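Local coordinates for protein halogenase PltM (Pseudomonas fluorescens, PDB 6BZN) that halogenates phenolic compounds as an FAD-binding flavoprotein and can install chlorine, bromine or iodine, at residues 226-229 with 230-234; 291-294 with 295-299; 465-468 with 469-473; 496-499 with 500-503. One frame throughout, in Å; residues are numbered along the deposited sequence.

In the fold
All four contacts are local, each within one helix or helical turn, and all lie away from the flavin and calcium sites. Interactions 1 and 2 sit on the same side of the chain's centre, about 21 Å apart between centres, and both pack against the mixed sheet. Interactions 3 and 4 belong to the successive C-terminal helices 465-483 and 488-502 and touch through Ser469 and His502. Every contact is partly buried, largely aromatic or aliphatic inside and charged outside. Interaction 1 is a capped single turn; interaction 2 has one salt bridge near the surface and one to a buried glutamate, beside a buried phenylalanine; interaction 3 is mainly apolar; interaction 4 mixes ionic, CH-pi and histidine-backbone bonding.

Interaction 1 of 4, residues 226-229 with 230-234; sequences KSYE and DALAP
Tyr228 turns one face of its ring to Leu232, whose CB lies 3.9 Å from the ring centroid, displaced toward the rim, in a CH-pi contact. The methyl CD1 of Leu232 comes nearer still, 3.4 Å from Tyr228 CE2, and the two side chains cross at about a right angle. The ring reaches its neighbour four residues on because CG of Tyr228 is anti to the backbone N (chi1 -178°), which swings it along the helix. Packing against Leu244 and Leu249 buries it, a place suited to a large aromatic group.

Tyr228 opens the short helix 228-231, with Ser227 as its N-cap and Leu232 the first residue beyond it. Asp230 is tied to that cap twice. Its backbone N donates to the compact hydroxyl of Ser227, OG lying 3.0 Å away at a fairly straight N-H...O angle of 159°. Its exposed carboxylate receives a water 2.7 Å from Asp230 OD2, and this water accepts from Ser227 N; an acid here is also probably favoured by the positive end of the helix dipole. At the other end Tyr228 O is held from opposite faces of its carbonyl plane by Leu232 N at 2.8 Å and Ala233 N at 3.3 Å.

The chain leaving the helix passes back over Glu229, whose CA lies 3.3 Å from Ala233 O in a nearly straight CH...O contact. A bend at chi2 (67°) carries the Glu229 carboxylate to the backbone amides of Leu244 and Phe245, which suits an acid with two acceptor oxygens. Through a water, Glu229 OE1 also joins Ala233 O.

Interaction 2 of 4, residues 291-294 with 295-299; sequences PEIE and FRKLL
Helix 291-301 carries, in its first turns, an i to i+4 salt bridge between Glu292 and Arg296. Glu292 OE1 takes hydrogen bonds from Arg296 NE at 2.6 Å and from Arg296 NH2 at 2.9 Å. The oxygen lies in the guanidinium plane, while the carboxylate is turned 42° from that plane. NH2 meets the syn lone pair of OE1, whereas NE comes nearly along its C-O direction. Glu292 OE2 accepts from a water and from Trp318 NE1.

The helix lies against the mixed sheet, and the inward Phe295 suits that side, meeting Met222 and Leu258 of its strands. Leu299 CG sits over the centre of the phenyl face, 4.1 Å above it; Glu292 OE1 is at the ring edge, 3.9 Å from Phe295 CD2.

On another flank, Lys297 NZ forms a salt bridge with Glu294 OE2 at 3.0 Å, approaching from above the carboxylate, 50° out of its plane. A bend at chi3 (-64°) brings the long lysine back to an acid three residues earlier. Lys297 also forms a salt bridge with Glu289. Glu294 is buried but well satisfied: OE2 accepts from the backbone N of Thr288 and Glu289 too, and OE1 bonds to Tyr285 OH.

Interaction 3 of 4, residues 465-468 with 469-473; sequences PAYE and SLFRQ
Tyr467 and Phe471, one helical turn apart, make the tight part of this contact. The benzylic CB of Phe471 lies 3.7 Å from Tyr467 CE2, and the phenol oxygen of Tyr467 comes 3.4 Å from Phe471 CD1, the side chains passing each other at a slant. Beside them Leu470 brings its methyl CD2 to 4.1 Å from Tyr467 CE1. All three have CG anti to the backbone N (chi1 176° in Tyr467), a setting that sends Tyr467 along the helix toward the following turn. Its polar end is buried but satisfied, since OH bonds to Val419 O; tyrosine therefore suits a place where Leu470 and Phe471 are apolar neighbours of the ring, a carboxylate oxygen of Glu468 sits at its edge, and the far end needs a hydrogen bond.

This is the first part of helix 465-483 in the C-terminal helical region. Tyr467 and Leu470 pack on helix 410-441, Phe471 on helix 383-406 and Leu470 also on helix 488-502, so bulky apolar groups fill the faces between helices. There too the small hydroxyl of Ser469 bonds to His502 NE2. Proline heads the helix at Pro465, where its missing N-H costs nothing, and its carbonyl O accepts from Ser469 N at 3.0 Å.

Away from that packing the contact is looser. Glu468 runs alongside Phe471, with OE1 4.1 Å from Phe471 CB, and its other oxygen, OE2, is hydrogen-bonded to Ser461 OG. The side chain of exposed Arg472 touches the preceding turn through CB alone; the rest runs on without meeting residues 465-468, and its flexible charged end suits the solvent side.

Interaction 4 of 4, residues 496-499 with 500-503; sequences HELI and KEHE
Glu497 and Lys500 supply the ionic part of the contact, a salt bridge. Lys500 NZ bonds to Glu497 OE2 at 3.0 Å, coming from above the carboxylate, 41° out of its plane, and a water 2.9 Å from Lys500 NZ closes the pair by donating to Glu497 OE1. Both residues are exposed, and long, flexible charged chains suit such a position.

The same lysine also makes a CH-pi contact. Its CD sits over the centre of the His496 imidazole, 3.7 Å from the ring centroid, so the aliphatic stem covers the ring face while the ammonium group continues to Glu497. The turn at chi3 of Lys500 (70°) divides these two roles. His496 NE2 is hydrogen-bonded to Ser512 O, which helps fix the rotation of the ring.

These residues lie near the C-terminal end of helix 488-502. There Leu498 O has its helical bond from His502 N at 3.1 Å, and histidine suits the place because its ring N-H adds a second, side-chain donor: His502 ND1 reaches the same oxygen at 2.9 Å, from the opposite face of the carbonyl plane, with the oxygen in the imidazole plane. The other ring nitrogen, NE2, is hydrogen-bonded to Ser469 OG of helix 465-483.

A methyl of Leu498 lies alongside the charged chain of Glu501, CD2 being 3.7 Å from Glu501 OE2. Apolar packing is made by Leu498 on Leu470 and Val477 of helix 465-483, and by the branched Ile499, buried against Val415 of helix 410-441 and against Tyr511 of a loop.

Interaction 1 of 4, residues 226-229 with 230-234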
# COMPACT_ATOMS: atom_id res chain seq x y z
N LYS A 226 -20.50 13.45 1.92
CA LYS A 226 -20.13 14.86 1.78
C LYS A 226 -18.63 15.11 1.79
O LYS A 226 -17.90 14.45 2.52
CB LYS A 226 -20.69 15.69 2.93
CG LYS A 226 -22.10 16.16 2.73
CD LYS A 226 -22.36 17.38 3.61
CE LYS A 226 -23.72 17.95 3.29
NZ LYS A 226 -24.12 18.92 4.33
N SER A 227 -18.20 16.10 1.02
CA SER A 227 -16.81 16.52 0.99
C SER A 227 -16.41 17.15 2.33
O SER A 227 -17.25 17.73 3.03
CB SER A 227 -16.59 17.53 -0.13
OG SER A 227 -17.13 18.81 0.20
N TYR A 228 -15.13 17.06 2.67
CA TYR A 228 -14.63 17.72 3.88
C TYR A 228 -15.00 19.22 3.88
O TYR A 228 -15.42 19.76 4.90
CB TYR A 228 -13.12 17.58 4.01
CG TYR A 228 -12.63 18.21 5.29
CD1 TYR A 228 -12.31 19.58 5.34
CD2 TYR A 228 -12.54 17.48 6.46
CE1 TYR A 228 -11.89 20.17 6.51
CE2 TYR A 228 -12.12 18.05 7.64
CZ TYR A 228 -11.81 19.40 7.67
OH TYR A 228 -11.40 19.98 8.83
N GLU A 229 -14.83 19.87 2.73
CA GLU A 229 -15.05 21.32 2.64
C GLU A 229 -16.52 21.68 2.90
O GLU A 229 -16.79 22.68 3.57
CB GLU A 229 -14.59 21.88 1.30
CG GLU A 229 -13.09 22.11 1.19
CD GLU A 229 -12.27 20.83 1.18
OE1 GLU A 229 -11.19 20.82 1.82
OE2 GLU A 229 -12.68 19.83 0.53
N ASP A 230 -17.46 20.88 2.38
CA ASP A 230 -18.90 21.09 2.63
C ASP A 230 -19.34 20.67 4.02
O ASP A 230 -20.24 21.29 4.58
CB ASP A 230 -19.77 20.33 1.60
CG ASP A 230 -19.69 20.92 0.21
OD1 ASP A 230 -19.35 22.12 0.08
OD2 ASP A 230 -19.95 20.19 -0.77
N ALA A 231 -18.75 19.62 4.56
CA ALA A 231 -19.19 19.05 5.83
C ALA A 231 -18.58 19.75 7.03
O ALA A 231 -19.24 19.88 8.05
CB ALA A 231 -18.87 17.56 5.89
N LEU A 232 -17.32 20.16 6.92
CA LEU A 232 -16.55 20.60 8.09
C LEU A 232 -15.96 22.01 7.98
O LEU A 232 -16.20 22.83 8.85
CB LEU A 232 -15.46 19.58 8.44
CG LEU A 232 -16.02 18.32 9.13
CD1 LEU A 232 -15.04 17.17 9.09
CD2 LEU A 232 -16.47 18.62 10.55
N ALA A 233 -15.17 22.29 6.95
CA ALA A 233 -14.55 23.61 6.84
C ALA A 233 -14.01 23.85 5.46
O ALA A 233 -13.33 22.97 4.92
CB ALA A 233 -13.43 23.77 7.86
N PRO A 234 -14.29 25.03 4.88
CA PRO A 234 -13.78 25.35 3.55
C PRO A 234 -12.30 25.69 3.56
O PRO A 234 -11.72 25.89 4.64
CB PRO A 234 -14.60 26.59 3.16
CG PRO A 234 -14.81 27.28 4.48
CD PRO A 234 -15.05 26.16 5.46
O HOH W 1 -20.17 17.46 -0.64
O HOH W 2 -10.70 22.81 3.75

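Interaction 2 of 4, residues 291-294 with 295-299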
# COMPACT_ATOMS: atom_id res chain seq x y z
N PRO A 291 -21.02 -4.40 12.17
CA PRO A 291 -20.31 -3.25 11.57
C PRO A 291 -21.10 -1.94 11.53
O PRO A 291 -20.57 -0.91 11.95
CB PRO A 291 -19.97 -3.75 10.16
CG PRO A 291 -19.81 -5.23 10.35
CD PRO A 291 -20.87 -5.62 11.36
N GLU A 292 -22.36 -1.96 11.09
CA GLU A 292 -23.15 -0.71 11.07
C GLU A 292 -23.34 -0.09 12.48
O GLU A 292 -23.32 1.14 12.62
CB GLU A 292 -24.49 -0.89 10.34
CG GLU A 292 -25.31 0.39 10.14
CD GLU A 292 -24.60 1.51 9.35
OE1 GLU A 292 -24.92 2.69 9.64
OE2 GLU A 292 -23.75 1.24 8.45
N ILE A 293 -23.48 -0.92 13.51
CA ILE A 293 -23.61 -0.42 14.89
C ILE A 293 -22.28 0.20 15.35
O ILE A 293 -22.26 1.28 15.94
CB ILE A 293 -24.10 -1.53 15.86
CG1 ILE A 293 -25.53 -1.95 15.50
CG2 ILE A 293 -24.04 -1.05 17.32
CD1 ILE A 293 -25.91 -3.34 16.01
N GLU A 294 -21.17 -0.46 15.05
CA GLU A 294 -19.85 0.09 15.37
C GLU A 294 -19.62 1.42 14.64
O GLU A 294 -19.07 2.37 15.22
CB GLU A 294 -18.73 -0.91 15.05
CG GLU A 294 -18.70 -2.13 15.96
CD GLU A 294 -18.31 -1.83 17.41
OE1 GLU A 294 -17.55 -0.86 17.66
OE2 GLU A 294 -18.75 -2.58 18.30
N PHE A 295 -20.07 1.51 13.39
CA PHE A 295 -19.96 2.75 12.62
C PHE A 295 -20.72 3.88 13.31
O PHE A 295 -20.16 4.95 13.55
CB PHE A 295 -20.45 2.54 11.17
CG PHE A 295 -20.27 3.74 10.28
CD1 PHE A 295 -19.00 4.27 10.06
CD2 PHE A 295 -21.36 4.32 9.63
CE1 PHE A 295 -18.82 5.38 9.24
CE2 PHE A 295 -21.19 5.43 8.80
CZ PHE A 295 -19.92 5.96 8.61
N ARG A 296 -21.97 3.62 13.68
CA ARG A 296 -22.78 4.62 14.37
C ARG A 296 -22.19 5.03 15.72
O ARG A 296 -22.22 6.22 16.06
CB ARG A 296 -24.23 4.16 14.55
CG ARG A 296 -25.00 3.93 13.25
CD ARG A 296 -25.20 5.20 12.41
NE ARG A 296 -25.18 4.91 10.97
CZ ARG A 296 -25.24 5.81 9.99
NH1 ARG A 296 -25.36 7.11 10.25
NH2 ARG A 296 -25.19 5.40 8.72
N LYS A 297 -21.65 4.08 16.48
CA LYS A 297 -20.95 4.40 17.74
C LYS A 297 -19.76 5.33 17.51
O LYS A 297 -19.55 6.28 18.26
CB LYS A 297 -20.51 3.14 18.50
CG LYS A 297 -21.68 2.38 19.13
CD LYS A 297 -21.24 1.29 20.11
CE LYS A 297 -20.43 0.19 19.45
NZ LYS A 297 -20.11 -0.92 20.39
N LEU A 298 -18.99 5.05 16.45
CA LEU A 298 -17.86 5.90 16.09
C LEU A 298 -18.31 7.33 15.80
O LEU A 298 -17.70 8.29 16.29
CB LEU A 298 -17.13 5.33 14.87
CG LEU A 298 -15.82 6.02 14.49
CD1 LEU A 298 -14.79 5.82 15.58
CD2 LEU A 298 -15.31 5.49 13.16
N LEU A 299 -19.39 7.47 15.02
CA LEU A 299 -19.89 8.79 14.63
C LEU A 299 -20.46 9.58 15.83
O LEU A 299 -20.37 10.81 15.85
CB LEU A 299 -20.93 8.66 13.52
CG LEU A 299 -20.50 8.00 12.20
CD1 LEU A 299 -21.58 8.19 11.15
CD2 LEU A 299 -19.16 8.51 11.69
O HOH W 3 -23.98 3.25 6.39

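Interaction 3 of 4, residues 465-468 with 469-473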
# COMPACT_ATOMS: atom_id res chain seq x y z
N PRO A 465 21.53 6.76 4.86
CA PRO A 465 21.83 6.40 6.25
C PRO A 465 21.34 7.45 7.27
O PRO A 465 20.91 7.10 8.36
CB PRO A 465 23.36 6.26 6.28
CG PRO A 465 23.77 6.09 4.86
CD PRO A 465 22.75 6.78 4.02
N ALA A 466 21.40 8.73 6.92
CA ALA A 466 20.91 9.78 7.81
C ALA A 466 19.41 9.64 8.08
O ALA A 466 18.97 9.71 9.24
CB ALA A 466 21.23 11.16 7.26
N TYR A 467 18.62 9.41 7.02
CA TYR A 467 17.18 9.24 7.24
C TYR A 467 16.90 8.01 8.10
O TYR A 467 16.10 8.08 9.03
CB TYR A 467 16.35 9.14 5.94
CG TYR A 467 14.93 8.87 6.36
CD1 TYR A 467 14.17 9.88 6.93
CD2 TYR A 467 14.42 7.58 6.37
CE1 TYR A 467 12.90 9.62 7.43
CE2 TYR A 467 13.16 7.31 6.88
CZ TYR A 467 12.40 8.34 7.39
OH TYR A 467 11.14 8.11 7.89
N GLU A 468 17.56 6.90 7.82
CA GLU A 468 17.26 5.68 8.56
C GLU A 468 17.67 5.78 10.03
O GLU A 468 17.06 5.15 10.89
CB GLU A 468 17.84 4.46 7.85
CG GLU A 468 17.31 4.27 6.42
CD GLU A 468 15.77 4.24 6.29
OE1 GLU A 468 15.07 3.90 7.27
OE2 GLU A 468 15.25 4.52 5.18
N SER A 469 18.68 6.61 10.31
CA SER A 469 19.01 7.00 11.69
C SER A 469 17.86 7.78 12.35
O SER A 469 17.48 7.50 13.50
CB SER A 469 20.30 7.84 11.70
OG SER A 469 20.53 8.39 12.99
N LEU A 470 17.30 8.76 11.63
CA LEU A 470 16.13 9.50 12.12
C LEU A 470 14.96 8.56 12.39
O LEU A 470 14.33 8.63 13.45
CB LEU A 470 15.71 10.62 11.16
CG LEU A 470 14.39 11.32 11.44
CD1 LEU A 470 14.39 12.06 12.77
CD2 LEU A 470 14.09 12.27 10.29
N PHE A 471 14.67 7.67 11.43
CA PHE A 471 13.54 6.77 11.57
C PHE A 471 13.71 5.84 12.77
O PHE A 471 12.81 5.73 13.58
CB PHE A 471 13.34 5.98 10.29
CG PHE A 471 12.16 5.05 10.32
CD1 PHE A 471 10.89 5.54 10.11
CD2 PHE A 471 12.33 3.69 10.56
CE1 PHE A 471 9.80 4.70 10.12
CE2 PHE A 471 11.23 2.84 10.58
CZ PHE A 471 9.97 3.34 10.36
N ARG A 472 14.87 5.20 12.89
CA ARG A 472 15.17 4.28 13.99
C ARG A 472 15.01 4.98 15.36
O ARG A 472 14.28 4.50 16.24
CB ARG A 472 16.59 3.71 13.81
CG ARG A 472 17.07 2.70 14.84
CD ARG A 472 18.50 2.21 14.56
NE ARG A 472 19.46 3.29 14.27
CZ ARG A 472 20.02 4.10 15.18
NH1 ARG A 472 19.74 4.02 16.48
NH2 ARG A 472 20.88 5.04 14.77
N GLN A 473 15.65 6.14 15.51
CA GLN A 473 15.59 6.88 16.78
C GLN A 473 14.19 7.43 17.10
O GLN A 473 13.76 7.39 18.25
CB GLN A 473 16.63 7.99 16.80
CG GLN A 473 18.06 7.47 16.78
CD GLN A 473 19.07 8.61 16.82
OE1 GLN A 473 19.73 8.91 15.83
NE2 GLN A 473 19.17 9.25 17.96

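Interaction 4 of 4, residues 496-499 with 500-503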
# COMPACT_ATOMS: atom_id res chain seq x y z
N HIS A 496 11.01 16.47 17.65
CA HIS A 496 11.40 17.72 17.00
C HIS A 496 12.93 17.90 17.01
O HIS A 496 13.52 18.26 16.00
CB HIS A 496 10.71 18.89 17.70
CG HIS A 496 10.83 20.20 16.98
ND1 HIS A 496 10.82 21.41 17.63
CD2 HIS A 496 10.97 20.49 15.67
CE1 HIS A 496 10.92 22.39 16.75
NE2 HIS A 496 11.02 21.86 15.55
N GLU A 497 13.56 17.60 18.13
CA GLU A 497 15.03 17.71 18.23
C GLU A 497 15.74 16.72 17.30
O GLU A 497 16.74 17.08 16.65
CB GLU A 497 15.48 17.56 19.69
CG GLU A 497 15.00 18.68 20.62
CD GLU A 497 15.58 20.05 20.27
OE1 GLU A 497 16.76 20.10 19.89
OE2 GLU A 497 14.85 21.07 20.36
N LEU A 498 15.22 15.49 17.20
CA LEU A 498 15.73 14.53 16.22
C LEU A 498 15.60 15.04 14.78
O LEU A 498 16.54 14.91 13.99
CB LEU A 498 15.01 13.16 16.36
CG LEU A 498 15.34 12.38 17.64
CD1 LEU A 498 14.45 11.15 17.78
CD2 LEU A 498 16.81 11.99 17.67
N ILE A 499 14.47 15.64 14.44
CA ILE A 499 14.27 16.18 13.09
C ILE A 499 15.31 17.29 12.81
O ILE A 499 15.96 17.29 11.77
CB ILE A 499 12.82 16.67 12.86
CG1 ILE A 499 11.83 15.50 12.93
CG2 ILE A 499 12.69 17.39 11.52
CD1 ILE A 499 10.38 15.90 13.08
N LYS A 500 15.47 18.21 13.76
CA LYS A 500 16.47 19.28 13.65
C LYS A 500 17.89 18.75 13.46
O LYS A 500 18.63 19.24 12.63
CB LYS A 500 16.38 20.21 14.87
CG LYS A 500 15.17 21.13 14.76
CD LYS A 500 14.58 21.54 16.09
CE LYS A 500 15.48 22.49 16.85
NZ LYS A 500 14.76 22.97 18.06
N GLU A 501 18.24 17.72 14.22
CA GLU A 501 19.54 17.06 14.13
C GLU A 501 19.84 16.48 12.73
O GLU A 501 20.96 16.57 12.25
CB GLU A 501 19.62 15.95 15.19
CG GLU A 501 20.96 15.24 15.27
CD GLU A 501 20.93 14.01 16.15
OE1 GLU A 501 21.89 13.23 16.07
OE2 GLU A 501 19.95 13.81 16.91
N HIS A 502 18.83 15.88 12.10
CA HIS A 502 19.01 15.17 10.83
C HIS A 502 18.67 15.98 9.59
O HIS A 502 18.98 15.56 8.48
CB HIS A 502 18.16 13.89 10.85
CG HIS A 502 18.68 12.87 11.81
ND1 HIS A 502 18.38 12.89 13.15
CD2 HIS A 502 19.49 11.81 11.62
CE1 HIS A 502 18.98 11.88 13.75
NE2 HIS A 502 19.66 11.21 12.84
N GLU A 503 18.07 17.15 9.79
CA GLU A 503 17.44 17.92 8.73
C GLU A 503 18.38 18.32 7.58
O GLU A 503 17.97 18.39 6.42
CB GLU A 503 16.82 19.18 9.34
CG GLU A 503 15.86 19.88 8.43
CD GLU A 503 14.95 20.84 9.16
OE1 GLU A 503 15.36 21.38 10.22
OE2 GLU A 503 13.83 21.06 8.64
O HOH W 4 17.21 23.15 19.59